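Local structure of HTPA Reductase (Selaginella moellendorffii, 5U5N) at residues Val16-Ala21 with Val46-Val51; Val25-Arg30 with Gly246-Val251. The protein probably catalyses the NAD(P)H-dependent reduction of 4-hydroxy-tetrahydrodipicolinate to tetrahydrodipicolinate in the diaminopimelate pathway to lysine. One frame throughout, in Å; residues are numbered along the deposited sequence.

Contact 1. Residues Val16-Ala21 with Val46-Val51; sequences VGQAVA and VVIGNV. With NAD (nicotinamide-adenine-dinucleotide), chain C.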
loop_
_atom_site.group_PDB
_atom_site.type_symbol
_atom_site.label_atom_id
_atom_site.label_comp_id
_atom_site.label_asym_id
_atom_site.label_seq_id
_atom_site.Cartn_x
_atom_site.Cartn_y
_atom_site.Cartn_z
ATOM N N VAL A 16 -23.424 3.479 -17.066
ATOM C CA VAL A 16 -22.284 2.583 -16.817
ATOM C C VAL A 16 -22.263 1.449 -17.819
ATOM O O VAL A 16 -21.187 1.048 -18.280
ATOM C CB VAL A 16 -22.300 2.000 -15.372
ATOM C CG1 VAL A 16 -21.139 1.033 -15.131
ATOM C CG2 VAL A 16 -22.211 3.134 -14.348
ATOM N N GLY A 17 -23.447 0.901 -18.110
ATOM C CA GLY A 17 -23.617 -0.115 -19.145
ATOM C C GLY A 17 -23.072 0.303 -20.502
ATOM O O GLY A 17 -22.303 -0.442 -21.084
ATOM N N GLN A 18 -23.398 1.514 -20.959
ATOM C CA GLN A 18 -22.792 2.098 -22.186
ATOM C C GLN A 18 -21.249 2.195 -22.100
ATOM O O GLN A 18 -20.549 1.795 -23.025
ATOM C CB GLN A 18 -23.350 3.500 -22.433
ATOM C CG GLN A 18 -22.727 4.258 -23.601
ATOM C CD GLN A 18 -23.562 5.418 -24.079
ATOM O OE1 GLN A 18 -24.774 5.300 -24.225
ATOM N NE2 GLN A 18 -22.906 6.565 -24.332
ATOM N N ALA A 19 -20.739 2.757 -20.998
ATOM C CA ALA A 19 -19.291 2.863 -20.783
ATOM C C ALA A 19 -18.624 1.485 -20.845
ATOM O O ALA A 19 -17.629 1.343 -21.531
ATOM C CB ALA A 19 -18.991 3.577 -19.484
ATOM N N VAL A 20 -19.222 0.461 -20.223
ATOM C CA VAL A 20 -18.667 -0.894 -20.264
ATOM C C VAL A 20 -18.611 -1.448 -21.690
ATOM O O VAL A 20 -17.617 -2.092 -22.093
ATOM C CB VAL A 20 -19.466 -1.870 -19.374
ATOM C CG1 VAL A 20 -19.096 -3.343 -19.627
ATOM C CG2 VAL A 20 -19.243 -1.531 -17.906
ATOM N N ALA A 21 -19.688 -1.220 -22.433
ATOM C CA ALA A 21 -19.774 -1.748 -23.793
ATOM C C ALA A 21 -18.738 -1.087 -24.701
ATOM O O ALA A 21 -18.102 -1.736 -25.503
ATOM C CB ALA A 21 -21.186 -1.563 -24.360
ATOM N N VAL A 46 -28.820 1.074 -30.978
ATOM C CA VAL A 46 -27.761 2.012 -30.564
ATOM C C VAL A 46 -26.437 1.621 -31.206
ATOM O O VAL A 46 -26.210 0.442 -31.501
ATOM C CB VAL A 46 -27.608 2.091 -29.032
ATOM C CG1 VAL A 46 -28.903 2.529 -28.374
ATOM C CG2 VAL A 46 -27.164 0.782 -28.412
ATOM N N VAL A 47 -25.554 2.603 -31.407
ATOM C CA VAL A 47 -24.209 2.338 -31.925
ATOM C C VAL A 47 -23.198 2.367 -30.776
ATOM O O VAL A 47 -23.073 3.372 -30.110
ATOM C CB VAL A 47 -23.789 3.357 -33.006
ATOM C CG1 VAL A 47 -22.587 2.814 -33.771
ATOM C CG2 VAL A 47 -24.938 3.650 -33.968
ATOM N N ILE A 48 -22.514 1.249 -30.540
ATOM C CA ILE A 48 -21.403 1.154 -29.561
ATOM C C ILE A 48 -20.126 0.931 -30.360
ATOM O O ILE A 48 -19.906 -0.146 -30.893
ATOM C CB ILE A 48 -21.584 -0.009 -28.550
ATOM C CG1 ILE A 48 -22.878 0.135 -27.725
ATOM C CG2 ILE A 48 -20.380 -0.141 -27.587
ATOM C CD1 ILE A 48 -23.074 1.504 -27.105
ATOM N N GLY A 49 -19.283 1.955 -30.444
ATOM C CA GLY A 49 -18.149 1.926 -31.368
ATOM C C GLY A 49 -18.695 1.902 -32.783
ATOM O O GLY A 49 -19.460 2.795 -33.155
ATOM N N ASN A 50 -18.348 0.866 -33.538
ATOM C CA ASN A 50 -18.941 0.604 -34.866
ATOM C C ASN A 50 -19.842 -0.628 -34.840
ATOM O O ASN A 50 -20.061 -1.270 -35.878
ATOM C CB ASN A 50 -17.857 0.429 -35.934
ATOM C CG ASN A 50 -17.373 1.752 -36.495
ATOM O OD1 ASN A 50 -18.128 2.730 -36.590
ATOM N ND2 ASN A 50 -16.097 1.785 -36.898
ATOM N N VAL A 51 -20.386 -0.952 -33.670
ATOM C CA VAL A 51 -21.274 -2.112 -33.503
ATOM C C VAL A 51 -22.677 -1.606 -33.190
ATOM O O VAL A 51 -22.881 -0.836 -32.263
ATOM C CB VAL A 51 -20.789 -3.055 -32.383
ATOM C CG1 VAL A 51 -21.757 -4.224 -32.167
ATOM C CG2 VAL A 51 -19.371 -3.530 -32.688
HETATM P PA NAD C . -28.673 4.115 -15.253
HETATM O O1A NAD C . -29.928 4.571 -14.530
HETATM O O2A NAD C . -27.876 5.062 -16.128
HETATM O O5B NAD C . -28.992 2.840 -16.153
HETATM C C5B NAD C . -29.520 1.638 -15.625
HETATM C C4B NAD C . -30.312 1.001 -16.760
HETATM O O4B NAD C . -30.816 -0.282 -16.390
HETATM C C3B NAD C . -31.507 1.844 -17.205
HETATM O O3B NAD C . -31.232 2.408 -18.500
HETATM C C2B NAD C . -32.708 0.886 -17.155
HETATM O O2B NAD C . -33.631 1.101 -18.248
HETATM C C1B NAD C . -32.031 -0.499 -17.115
HETATM N N9A NAD C . -32.779 -1.636 -16.512
HETATM C C8A NAD C . -33.594 -1.605 -15.438
HETATM N N7A NAD C . -34.092 -2.836 -15.180
HETATM C C5A NAD C . -33.585 -3.687 -16.091
HETATM C C6A NAD C . -33.715 -5.128 -16.396
HETATM N N6A NAD C . -34.497 -5.929 -15.640
HETATM N N1A NAD C . -33.023 -5.635 -17.440
HETATM C C2A NAD C . -32.239 -4.857 -18.217
HETATM N N3A NAD C . -32.085 -3.528 -18.001
HETATM C C4A NAD C . -32.716 -2.896 -16.969
HETATM O O3 NAD C . -27.729 3.436 -14.130
HETATM P PN NAD C . -26.108 3.485 -14.160
HETATM O O1N NAD C . -25.740 4.930 -13.916
HETATM O O2N NAD C . -25.604 2.776 -15.403
HETATM O O5D NAD C . -25.799 2.521 -12.902
HETATM C C5D NAD C . -26.263 1.176 -12.927
HETATM C C4D NAD C . -25.974 0.423 -11.636
HETATM O O4D NAD C . -24.570 0.156 -11.553
HETATM C C3D NAD C . -26.362 1.187 -10.361
HETATM O O3D NAD C . -26.971 0.315 -9.392
HETATM C C2D NAD C . -25.039 1.715 -9.841
HETATM O O2D NAD C . -24.990 1.838 -8.419
HETATM C C1D NAD C . -24.072 0.629 -10.293
HETATM N N1N NAD C . -22.649 1.022 -10.360
HETATM C C2N NAD C . -21.768 0.134 -9.865
HETATM C C3N NAD C . -20.395 0.366 -9.876
HETATM C C7N NAD C . -19.435 -0.654 -9.292
HETATM O O7N NAD C . -18.360 -0.263 -8.868
HETATM N N7N NAD C . -19.739 -1.961 -9.219
HETATM C C4N NAD C . -19.945 1.570 -10.419
HETATM C C5N NAD C . -20.860 2.489 -10.929
HETATM C C6N NAD C . -22.222 2.191 -10.890
#
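Ile48, the last residue of strand 44-48, lays its branched side chain over Ala21 of helix 15-27. Its CB points toward the helix and carries two branches that do different work. CG2, set anti to the backbone N of Ile48, makes the close approach: it lies 3.6 Å from Ala21 CB and 3.5 Å from Ala21 C, touching the methyl and the peptide carbon of the same residue. CG1 takes the other direction, beside the backbone N (chi1 -60°), and passes Ala21 CB more loosely. From CG1 the chain reaches CD1, which ends 4.5 Å from Gln18 CG, one helical turn before Ala21, at the margin of the contact. Alanine suits its place because a single methyl lets the strand end come close to the helix, while the beta-branched isoleucine both fits a strand and spreads two arms over that small residue. Gln18, an exposed residue, lends the aliphatic part of its side chain here. After Ile48 the chain reverses in a type II' turn, closed by Val51 N to Ile48 O at 2.9 Å; Gly49 readily accepts the positive phi this turn requires. At the start of the 16-21 segment the helix meets the cofactor. Val16 N gives a nearly straight hydrogen bond to O2N of the NAD diphosphate (2.8 Å, 163°), and Val16 CG2 comes within 3.6 Å of the nicotinamide carbon C6N. Helix 15-27 is the helix of the Rossmann-type nucleotide-binding domain whose first turn receives the diphosphate, and Lys15 N bonds the cofactor too. Val9 of strand 7-10 packs against Val20 and Ala21, whereas Ile48 also touches Glu22 and Val25 of the helix and Val53 of strand 51-57, joining the small mixed sheet to the helix.

Contact 2. Residues Val25-Arg30 with Gly246-Val251; sequences VAAGLR and GTVDAV
Leu29 and the two valines Val248 and Val251 lie alongside one another, with the leucine running in the opposite sense to both valines, and the contact is wholly apolar. Leu29 reaches across with CD1. An extended chi2 of 178° carries this methyl away from its own backbone until it stands 4.0 Å from Val248 CG1 and, equally, 4.0 Å from Val251 CG1. The two valines are three residues apart on helix 241-259, so both present a methyl to the same side, and in each of them the touching CG1 is anti to the backbone N. Val248 CG1 has a second neighbour in Ala27 CB, 4.2 Å away, and thus connects the end of helix 15-27 with the leucine beyond it. Valine gives a compact, branched surface suited to an interface between secondary structures; leucine supplies the length needed to bridge from a loop, and alanine keeps the helix end slim where it faces Val248. Gly28 brings the leucine round: it leaves the helix with a positive phi of 93° in a Schellman motif, its N bonded to Val25 O; at these backbone angles a CB would be jammed against the carbonyl O of Ala27, and glycine has none. Beyond the apolar patch, Asp249 forms salt bridges with Lys131 and Arg279, while Val251 also packs on Val78 of strand 76-79, extending the hydrophobic layer to the parallel sheet. The backbone of Arg30 is hydrogen-bonded to that of Val7, tying the residues after the helix to edge strand 7-10. The whole is a Schellman-capped helix end and the hydrophobic residue following it, packed on a helix from near the C-terminus, and it fits the DapB architecture in which the final part of the chain returns to complete the Rossmann-type domain.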
loop_
_atom_site.group_PDB
_atom_site.type_symbol
_atom_site.label_atom_id
_atom_site.label_comp_id
_atom_site.label_asym_id
_atom_site.label_seq_id
_atom_site.Cartn_x
_atom_site.Cartn_y
_atom_site.Cartn_z
ATOM N N VAL A 25 -15.581 -2.969 -26.500
ATOM C CA VAL A 25 -15.388 -2.866 -27.966
ATOM C C VAL A 25 -13.963 -2.367 -28.285
ATOM O O VAL A 25 -13.263 -2.985 -29.048
ATOM C CB VAL A 25 -16.476 -1.957 -28.605
ATOM C CG1 VAL A 25 -16.091 -1.443 -29.961
ATOM C CG2 VAL A 25 -17.779 -2.724 -28.710
ATOM N N ALA A 26 -13.564 -1.260 -27.674
ATOM C CA ALA A 26 -12.233 -0.678 -27.832
ATOM C C ALA A 26 -11.087 -1.616 -27.419
ATOM O O ALA A 26 -10.063 -1.628 -28.055
ATOM C CB ALA A 26 -12.142 0.626 -27.058
ATOM N N ALA A 27 -11.298 -2.403 -26.375
ATOM C CA ALA A 27 -10.346 -3.433 -25.926
ATOM C C ALA A 27 -10.244 -4.646 -26.843
ATOM O O ALA A 27 -9.311 -5.427 -26.712
ATOM C CB ALA A 27 -10.748 -3.918 -24.529
ATOM N N GLY A 28 -11.217 -4.846 -27.732
ATOM C CA GLY A 28 -11.234 -6.003 -28.628
ATOM C C GLY A 28 -12.015 -7.208 -28.129
ATOM O O GLY A 28 -11.826 -8.312 -28.625
ATOM N N LEU A 29 -12.888 -7.030 -27.147
ATOM C CA LEU A 29 -13.882 -8.057 -26.878
ATOM C C LEU A 29 -14.966 -7.981 -27.920
ATOM O O LEU A 29 -15.235 -6.941 -28.446
ATOM C CB LEU A 29 -14.504 -7.886 -25.499
ATOM C CG LEU A 29 -13.550 -8.301 -24.402
ATOM C CD1 LEU A 29 -14.217 -8.055 -23.058
ATOM C CD2 LEU A 29 -13.190 -9.783 -24.553
ATOM N N ARG A 30 -15.561 -9.121 -28.213
ATOM C CA ARG A 30 -16.730 -9.211 -29.066
ATOM C C ARG A 30 -18.038 -8.878 -28.283
ATOM O O ARG A 30 -18.417 -9.585 -27.357
ATOM C CB ARG A 30 -16.806 -10.613 -29.599
ATOM C CG ARG A 30 -17.875 -10.770 -30.627
ATOM C CD ARG A 30 -17.695 -12.121 -31.197
ATOM N NE ARG A 30 -18.292 -12.204 -32.510
ATOM C CZ ARG A 30 -18.332 -13.317 -33.198
ATOM N NH1 ARG A 30 -17.805 -14.443 -32.701
ATOM N NH2 ARG A 30 -18.882 -13.298 -34.390
ATOM N N GLY A 246 -12.323 -2.270 -15.234
ATOM C CA GLY A 246 -12.365 -3.421 -14.345
ATOM C C GLY A 246 -13.357 -4.480 -14.786
ATOM O O GLY A 246 -13.082 -5.671 -14.683
ATOM N N THR A 247 -14.509 -4.065 -15.292
ATOM C CA THR A 247 -15.469 -5.010 -15.879
ATOM C C THR A 247 -14.854 -5.838 -17.051
ATOM O O THR A 247 -15.044 -7.054 -17.131
ATOM C CB THR A 247 -16.779 -4.313 -16.333
ATOM O OG1 THR A 247 -17.276 -3.454 -15.300
ATOM C CG2 THR A 247 -17.791 -5.365 -16.632
ATOM N N VAL A 248 -14.103 -5.197 -17.934
ATOM C CA VAL A 248 -13.420 -5.938 -18.999
ATOM C C VAL A 248 -12.490 -7.032 -18.424
ATOM O O VAL A 248 -12.497 -8.179 -18.833
ATOM C CB VAL A 248 -12.616 -4.995 -19.921
ATOM C CG1 VAL A 248 -11.716 -5.776 -20.880
ATOM C CG2 VAL A 248 -13.552 -4.104 -20.725
ATOM N N ASP A 249 -11.697 -6.656 -17.427
ATOM C CA ASP A 249 -10.798 -7.604 -16.751
ATOM C C ASP A 249 -11.556 -8.734 -16.075
ATOM O O ASP A 249 -11.131 -9.883 -16.124
ATOM C CB ASP A 249 -9.950 -6.892 -15.720
ATOM C CG ASP A 249 -9.108 -5.770 -16.332
ATOM O OD1 ASP A 249 -8.713 -5.860 -17.539
ATOM O OD2 ASP A 249 -8.833 -4.792 -15.571
ATOM N N ALA A 250 -12.680 -8.402 -15.450
ATOM C CA ALA A 250 -13.492 -9.417 -14.804
ATOM C C ALA A 250 -13.968 -10.424 -15.865
ATOM O O ALA A 250 -13.936 -11.624 -15.640
ATOM C CB ALA A 250 -14.677 -8.776 -14.050
ATOM N N VAL A 251 -14.368 -9.934 -17.030
ATOM C CA VAL A 251 -14.910 -10.810 -18.096
ATOM C C VAL A 251 -13.788 -11.710 -18.622
ATOM O O VAL A 251 -14.009 -12.883 -18.886
ATOM C CB VAL A 251 -15.523 -9.986 -19.239
ATOM C CG1 VAL A 251 -15.611 -10.780 -20.549
ATOM C CG2 VAL A 251 -16.897 -9.485 -18.845
#

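Both contacts draw on helix 15-27: contact 1 takes its beginning and middle, contact 2 its end and the residues that follow, and their centres lie 11 Å apart. They touch directly, since Ile48 CG2 is 3.8 Å from Val25 CG2 and Val20 CG2 is 3.8 Å from Thr247 OG1, so the packing is continuous, methyl on methyl at the first point and methyl against hydroxyl at the second. Only contact 1 meets the cofactor itself, through Val16; in contact 2 the side chain of Val251 stays about 13 Å from NAD, although about 7 Å from that of the NAD-binding Met129. One helix therefore links the small mixed sheet, the diphosphate site and helix 241-259.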